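Local coordinates for protein inositol 2-dehydrogenase (Sinorhizobium meliloti, PDB 4HKT) that catalyses the NAD-dependent oxidation of myo-inositol to scyllo-inosose (2-keto-myo-inositol), the first step of myo-inositol breakdown, at residues V4-H18 against I58-T71. Residues are numbered along the deposited sequence; the frame is centred on the assembly and turned at random.
Sequences VRFGLLGAGRIGKVH and IEAAADIDAVVICT
Gly-7 takes a hydrogen bond from Val-68 N on its O and gives one from its N to Ala-66 O, part of the backbone ladder that joins the parallel strands 4-9 and 66-69. Leu-9 N to Val-68 O continues it. Cys-70 N closes it on Leu-9 O at 2.7 Å. The ladder starts at Arg-5 O, which accepts from both Asp-65 N and Ala-66 N. Asp-65 returns the grip: with CG beside its own backbone N (chi1 -56°), OD2 reaches Arg-5 N at 2.6 Å through its anti lone pair. With an alanine here, Arg-5 N would probably lose this acceptor and the start of the ladder would be less firmly held.

The Arg-5 side chain bends at chi3 (78°), and NE donates to Asp-63 O, 3.0 Å away; the salt bridge to the Asp-63 carboxylate is long, and that carboxylate also pairs with Arg-53.

Apolar packing lines both faces of the sheet. On one, Ala-66 CB sits over the Phe-6 ring, offset toward its rim, while Val-68 CG2 meets the ring edge 3.8 Å from Phe-6 CD1. Val-68 CG1 touches Leu-8 CD1 and His-18 CB; Cys-70 SG lies obliquely 3.5 Å from His-18 CD2, and His-18 NE2 bonds Glu-93. On the other, Leu-9 CD2 meets Ile-58 CD1 at 3.6 Å, near Phe-83. A CB on Gly-7 would run into Ile-58 CG2.

A water accepts from Gly-15 N and donates to Cys-70 O, just past strand 66-69. This central strand pair of a 3-2-1-4-5-6 parallel sheet, with a GxGxxG-like pattern (Gly-10, Gly-12, Gly-15) running into helix 13-24, marks the Rossmann fold; the NAD pyrophosphate probably binds there.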
loop_
_atom_site.group_PDB
_atom_site.type_symbol
_atom_site.label_atom_id
_atom_site.label_comp_id
_atom_site.label_asym_id
_atom_site.label_seq_id
_atom_site.Cartn_x
_atom_site.Cartn_y
_atom_site.Cartn_z
ATOM N N VAL B 4 33.837 -25.495 0.166
ATOM C CA VAL B 4 34.520 -24.585 1.108
ATOM C C VAL B 4 34.283 -25.060 2.533
ATOM O O VAL B 4 33.129 -25.205 2.978
ATOM C CB VAL B 4 34.031 -23.135 0.951
ATOM C CG1 VAL B 4 34.734 -22.205 1.926
ATOM C CG2 VAL B 4 34.278 -22.651 -0.466
ATOM N N ARG B 5 35.379 -25.320 3.245
ATOM C CA ARG B 5 35.293 -25.780 4.628
ATOM C C ARG B 5 35.445 -24.584 5.573
ATOM O O ARG B 5 36.462 -23.882 5.552
ATOM C CB ARG B 5 36.346 -26.861 4.917
ATOM C CG ARG B 5 36.099 -28.172 4.174
ATOM C CD ARG B 5 37.134 -29.258 4.479
ATOM N NE ARG B 5 36.892 -29.912 5.763
ATOM C CZ ARG B 5 36.380 -31.133 5.908
ATOM N NH1 ARG B 5 36.067 -31.858 4.846
ATOM N NH2 ARG B 5 36.198 -31.636 7.120
ATOM N N PHE B 6 34.419 -24.373 6.397
ATOM C CA PHE B 6 34.309 -23.207 7.270
ATOM C C PHE B 6 34.557 -23.542 8.739
ATOM O O PHE B 6 34.048 -24.536 9.268
ATOM C CB PHE B 6 32.890 -22.617 7.170
ATOM C CG PHE B 6 32.643 -21.804 5.932
ATOM C CD1 PHE B 6 32.668 -20.412 5.976
ATOM C CD2 PHE B 6 32.374 -22.422 4.722
ATOM C CE1 PHE B 6 32.444 -19.666 4.833
ATOM C CE2 PHE B 6 32.147 -21.686 3.574
ATOM C CZ PHE B 6 32.169 -20.300 3.629
ATOM N N GLY B 7 35.312 -22.680 9.397
ATOM C CA GLY B 7 35.352 -22.641 10.842
ATOM C C GLY B 7 34.571 -21.418 11.258
ATOM O O GLY B 7 34.749 -20.358 10.660
ATOM N N LEU B 8 33.715 -21.569 12.266
ATOM C CA LEU B 8 32.955 -20.468 12.849
ATOM C C LEU B 8 33.562 -20.130 14.197
ATOM O O LEU B 8 33.767 -21.018 15.024
ATOM C CB LEU B 8 31.481 -20.863 13.035
ATOM C CG LEU B 8 30.563 -19.905 13.803
ATOM C CD1 LEU B 8 30.591 -18.515 13.200
ATOM C CD2 LEU B 8 29.129 -20.420 13.836
ATOM N N LEU B 9 33.840 -18.845 14.416
ATOM C CA LEU B 9 34.359 -18.355 15.679
ATOM C C LEU B 9 33.329 -17.446 16.281
ATOM O O LEU B 9 33.024 -16.379 15.725
ATOM C CB LEU B 9 35.660 -17.581 15.490
ATOM C CG LEU B 9 36.689 -18.197 14.552
ATOM C CD1 LEU B 9 37.950 -17.356 14.583
ATOM C CD2 LEU B 9 37.008 -19.628 14.929
ATOM N N GLY B 10 32.787 -17.872 17.415
ATOM C CA GLY B 10 31.717 -17.155 18.092
ATOM C C GLY B 10 30.375 -17.836 17.870
ATOM O O GLY B 10 29.971 -18.084 16.728
ATOM N N ALA B 11 29.666 -18.105 18.966
ATOM C CA ALA B 11 28.415 -18.871 18.921
ATOM C C ALA B 11 27.206 -18.124 19.497
ATOM O O ALA B 11 26.212 -18.749 19.853
ATOM C CB ALA B 11 28.610 -20.205 19.644
ATOM N N GLY B 12 27.277 -16.797 19.580
ATOM C CA GLY B 12 26.130 -15.988 20.009
ATOM C C GLY B 12 25.080 -15.851 18.920
ATOM O O GLY B 12 25.050 -16.644 17.978
ATOM N N ARG B 13 24.209 -14.845 19.052
ATOM C CA ARG B 13 23.114 -14.634 18.103
ATOM C C ARG B 13 23.644 -14.527 16.681
ATOM O O ARG B 13 23.153 -15.186 15.766
ATOM C CB ARG B 13 22.323 -13.344 18.420
ATOM C CG ARG B 13 21.296 -13.490 19.523
ATOM C CD ARG B 13 20.204 -12.428 19.438
ATOM N NE ARG B 13 20.728 -11.066 19.533
ATOM C CZ ARG B 13 19.983 -9.984 19.776
ATOM N NH1 ARG B 13 18.662 -10.078 19.954
ATOM N NH2 ARG B 13 20.565 -8.793 19.850
ATOM N N ILE B 14 24.666 -13.702 16.504
ATOM C CA ILE B 14 25.163 -13.426 15.171
ATOM C C ILE B 14 25.817 -14.705 14.642
ATOM O O ILE B 14 25.607 -15.076 13.503
ATOM C CB ILE B 14 26.117 -12.201 15.125
ATOM C CG1 ILE B 14 25.412 -10.906 15.602
ATOM C CG2 ILE B 14 26.568 -11.965 13.687
ATOM C CD1 ILE B 14 25.123 -10.781 17.092
ATOM N N GLY B 15 26.567 -15.399 15.493
ATOM C CA GLY B 15 27.154 -16.681 15.119
ATOM C C GLY B 15 26.139 -17.701 14.640
ATOM O O GLY B 15 26.397 -18.449 13.684
ATOM N N LYS B 16 24.989 -17.756 15.305
ATOM C CA LYS B 16 23.935 -18.708 14.935
ATOM C C LYS B 16 23.397 -18.422 13.535
ATOM O O LYS B 16 23.117 -19.333 12.768
ATOM C CB LYS B 16 22.784 -18.674 15.946
ATOM C CG LYS B 16 23.120 -19.238 17.326
ATOM C CD LYS B 16 21.884 -19.268 18.231
ATOM C CE LYS B 16 22.079 -20.122 19.478
ATOM N NZ LYS B 16 22.338 -19.315 20.707
ATOM N N VAL B 17 23.290 -17.144 13.199
ATOM C CA VAL B 17 22.734 -16.733 11.925
ATOM C C VAL B 17 23.661 -17.160 10.786
ATOM O O VAL B 17 23.199 -17.627 9.733
ATOM C CB VAL B 17 22.514 -15.207 11.903
ATOM C CG1 VAL B 17 22.351 -14.705 10.495
ATOM C CG2 VAL B 17 21.307 -14.817 12.760
ATOM N N HIS B 18 24.969 -16.993 10.989
ATOM C CA HIS B 18 25.956 -17.463 10.008
ATOM C C HIS B 18 26.070 -18.981 9.920
ATOM O O HIS B 18 26.271 -19.520 8.855
ATOM C CB HIS B 18 27.320 -16.844 10.281
ATOM C CG HIS B 18 27.355 -15.386 9.999
ATOM N ND1 HIS B 18 27.219 -14.881 8.726
ATOM C CD2 HIS B 18 27.439 -14.320 10.825
ATOM C CE1 HIS B 18 27.266 -13.563 8.774
ATOM N NE2 HIS B 18 27.387 -13.197 10.039
ATOM N N ILE B 58 41.546 -24.275 14.940
ATOM C CA ILE B 58 41.006 -23.801 13.662
ATOM C C ILE B 58 42.079 -23.053 12.874
ATOM O O ILE B 58 42.246 -23.299 11.685
ATOM C CB ILE B 58 39.703 -22.993 13.864
ATOM C CG1 ILE B 58 38.595 -23.924 14.358
ATOM C CG2 ILE B 58 39.268 -22.317 12.568
ATOM C CD1 ILE B 58 37.448 -23.228 15.081
ATOM N N GLU B 59 42.845 -22.184 13.535
ATOM C CA GLU B 59 44.006 -21.532 12.892
ATOM C C GLU B 59 44.988 -22.523 12.229
ATOM O O GLU B 59 45.405 -22.328 11.071
ATOM C CB GLU B 59 44.740 -20.680 13.920
ATOM C CG GLU B 59 45.842 -19.749 13.403
ATOM C CD GLU B 59 46.500 -18.979 14.537
ATOM O OE1 GLU B 59 46.433 -19.459 15.694
ATOM O OE2 GLU B 59 47.091 -17.907 14.303
ATOM N N ALA B 60 45.374 -23.570 12.960
ATOM C CA ALA B 60 46.380 -24.531 12.448
ATOM C C ALA B 60 45.798 -25.560 11.480
ATOM O O ALA B 60 46.547 -26.160 10.717
ATOM C CB ALA B 60 47.071 -25.250 13.606
ATOM N N ALA B 61 44.474 -25.732 11.479
ATOM C CA ALA B 61 43.822 -26.804 10.700
ATOM C C ALA B 61 43.989 -26.742 9.197
ATOM O O ALA B 61 43.646 -25.755 8.551
ATOM C CB ALA B 61 42.343 -26.885 11.038
ATOM N N ALA B 62 44.471 -27.843 8.633
ATOM C CA ALA B 62 44.524 -28.038 7.188
ATOM C C ALA B 62 43.132 -28.209 6.571
ATOM O O ALA B 62 42.922 -27.902 5.401
ATOM C CB ALA B 62 45.386 -29.258 6.864
ATOM N N ASP B 63 42.180 -28.694 7.358
ATOM C CA ASP B 63 40.826 -28.913 6.863
ATOM C C ASP B 63 39.870 -27.709 7.080
ATOM O O ASP B 63 38.652 -27.890 7.216
ATOM C CB ASP B 63 40.252 -30.170 7.499
ATOM C CG ASP B 63 39.922 -29.989 8.942
ATOM O OD1 ASP B 63 40.579 -29.155 9.623
ATOM O OD2 ASP B 63 38.997 -30.692 9.407
ATOM N N ILE B 64 40.425 -26.494 7.125
ATOM C CA ILE B 64 39.631 -25.272 7.154
ATOM C C ILE B 64 40.124 -24.359 6.018
ATOM O O ILE B 64 41.314 -24.077 5.920
ATOM C CB ILE B 64 39.747 -24.561 8.511
ATOM C CG1 ILE B 64 39.222 -25.436 9.648
ATOM C CG2 ILE B 64 39.001 -23.239 8.487
ATOM C CD1 ILE B 64 37.734 -25.729 9.627
ATOM N N ASP B 65 39.202 -23.938 5.154
ATOM C CA ASP B 65 39.492 -23.022 4.046
ATOM C C ASP B 65 39.195 -21.545 4.411
ATOM O O ASP B 65 39.799 -20.629 3.879
ATOM C CB ASP B 65 38.636 -23.398 2.831
ATOM C CG ASP B 65 38.818 -24.879 2.396
ATOM O OD1 ASP B 65 39.973 -25.293 2.169
ATOM O OD2 ASP B 65 37.802 -25.601 2.257
ATOM N N ALA B 66 38.241 -21.341 5.300
ATOM C CA ALA B 66 37.662 -20.046 5.500
ATOM C C ALA B 66 37.143 -19.985 6.916
ATOM O O ALA B 66 36.689 -21.013 7.446
ATOM C CB ALA B 66 36.526 -19.837 4.515
ATOM N N VAL B 67 37.200 -18.785 7.510
ATOM C CA VAL B 67 36.621 -18.534 8.826
ATOM C C VAL B 67 35.581 -17.434 8.800
ATOM O O VAL B 67 35.666 -16.504 8.004
ATOM C CB VAL B 67 37.669 -18.161 9.916
ATOM C CG1 VAL B 67 38.514 -19.369 10.235
ATOM C CG2 VAL B 67 38.549 -17.000 9.496
ATOM N N VAL B 68 34.605 -17.579 9.691
ATOM C CA VAL B 68 33.596 -16.575 9.950
ATOM C C VAL B 68 33.845 -16.114 11.376
ATOM O O VAL B 68 33.763 -16.911 12.317
ATOM C CB VAL B 68 32.187 -17.168 9.800
ATOM C CG1 VAL B 68 31.144 -16.195 10.296
ATOM C CG2 VAL B 68 31.927 -17.534 8.336
ATOM N N ILE B 69 34.166 -14.835 11.534
ATOM C CA ILE B 69 34.494 -14.285 12.849
ATOM C C ILE B 69 33.281 -13.506 13.383
ATOM O O ILE B 69 32.909 -12.426 12.851
ATOM C CB ILE B 69 35.738 -13.383 12.811
ATOM C CG1 ILE B 69 36.936 -14.119 12.216
ATOM C CG2 ILE B 69 36.026 -12.831 14.201
ATOM C CD1 ILE B 69 38.105 -13.220 11.839
ATOM N N CYS B 70 32.681 -14.092 14.422
ATOM C CA CYS B 70 31.511 -13.584 15.117
ATOM C C CYS B 70 31.810 -13.438 16.616
ATOM O O CYS B 70 30.905 -13.465 17.413
ATOM C CB CYS B 70 30.337 -14.560 14.939
ATOM S SG CYS B 70 29.925 -14.782 13.196
ATOM N N THR B 71 33.073 -13.309 16.980
ATOM C CA THR B 71 33.464 -13.135 18.375
ATOM C C THR B 71 33.271 -11.673 18.783
ATOM O O THR B 71 32.911 -10.836 17.964
ATOM C CB THR B 71 34.936 -13.549 18.562
ATOM O OG1 THR B 71 35.711 -12.956 17.520
ATOM C CG2 THR B 71 35.092 -15.068 18.517
HETATM O O HOH W 1 28.312 -14.881 18.035
#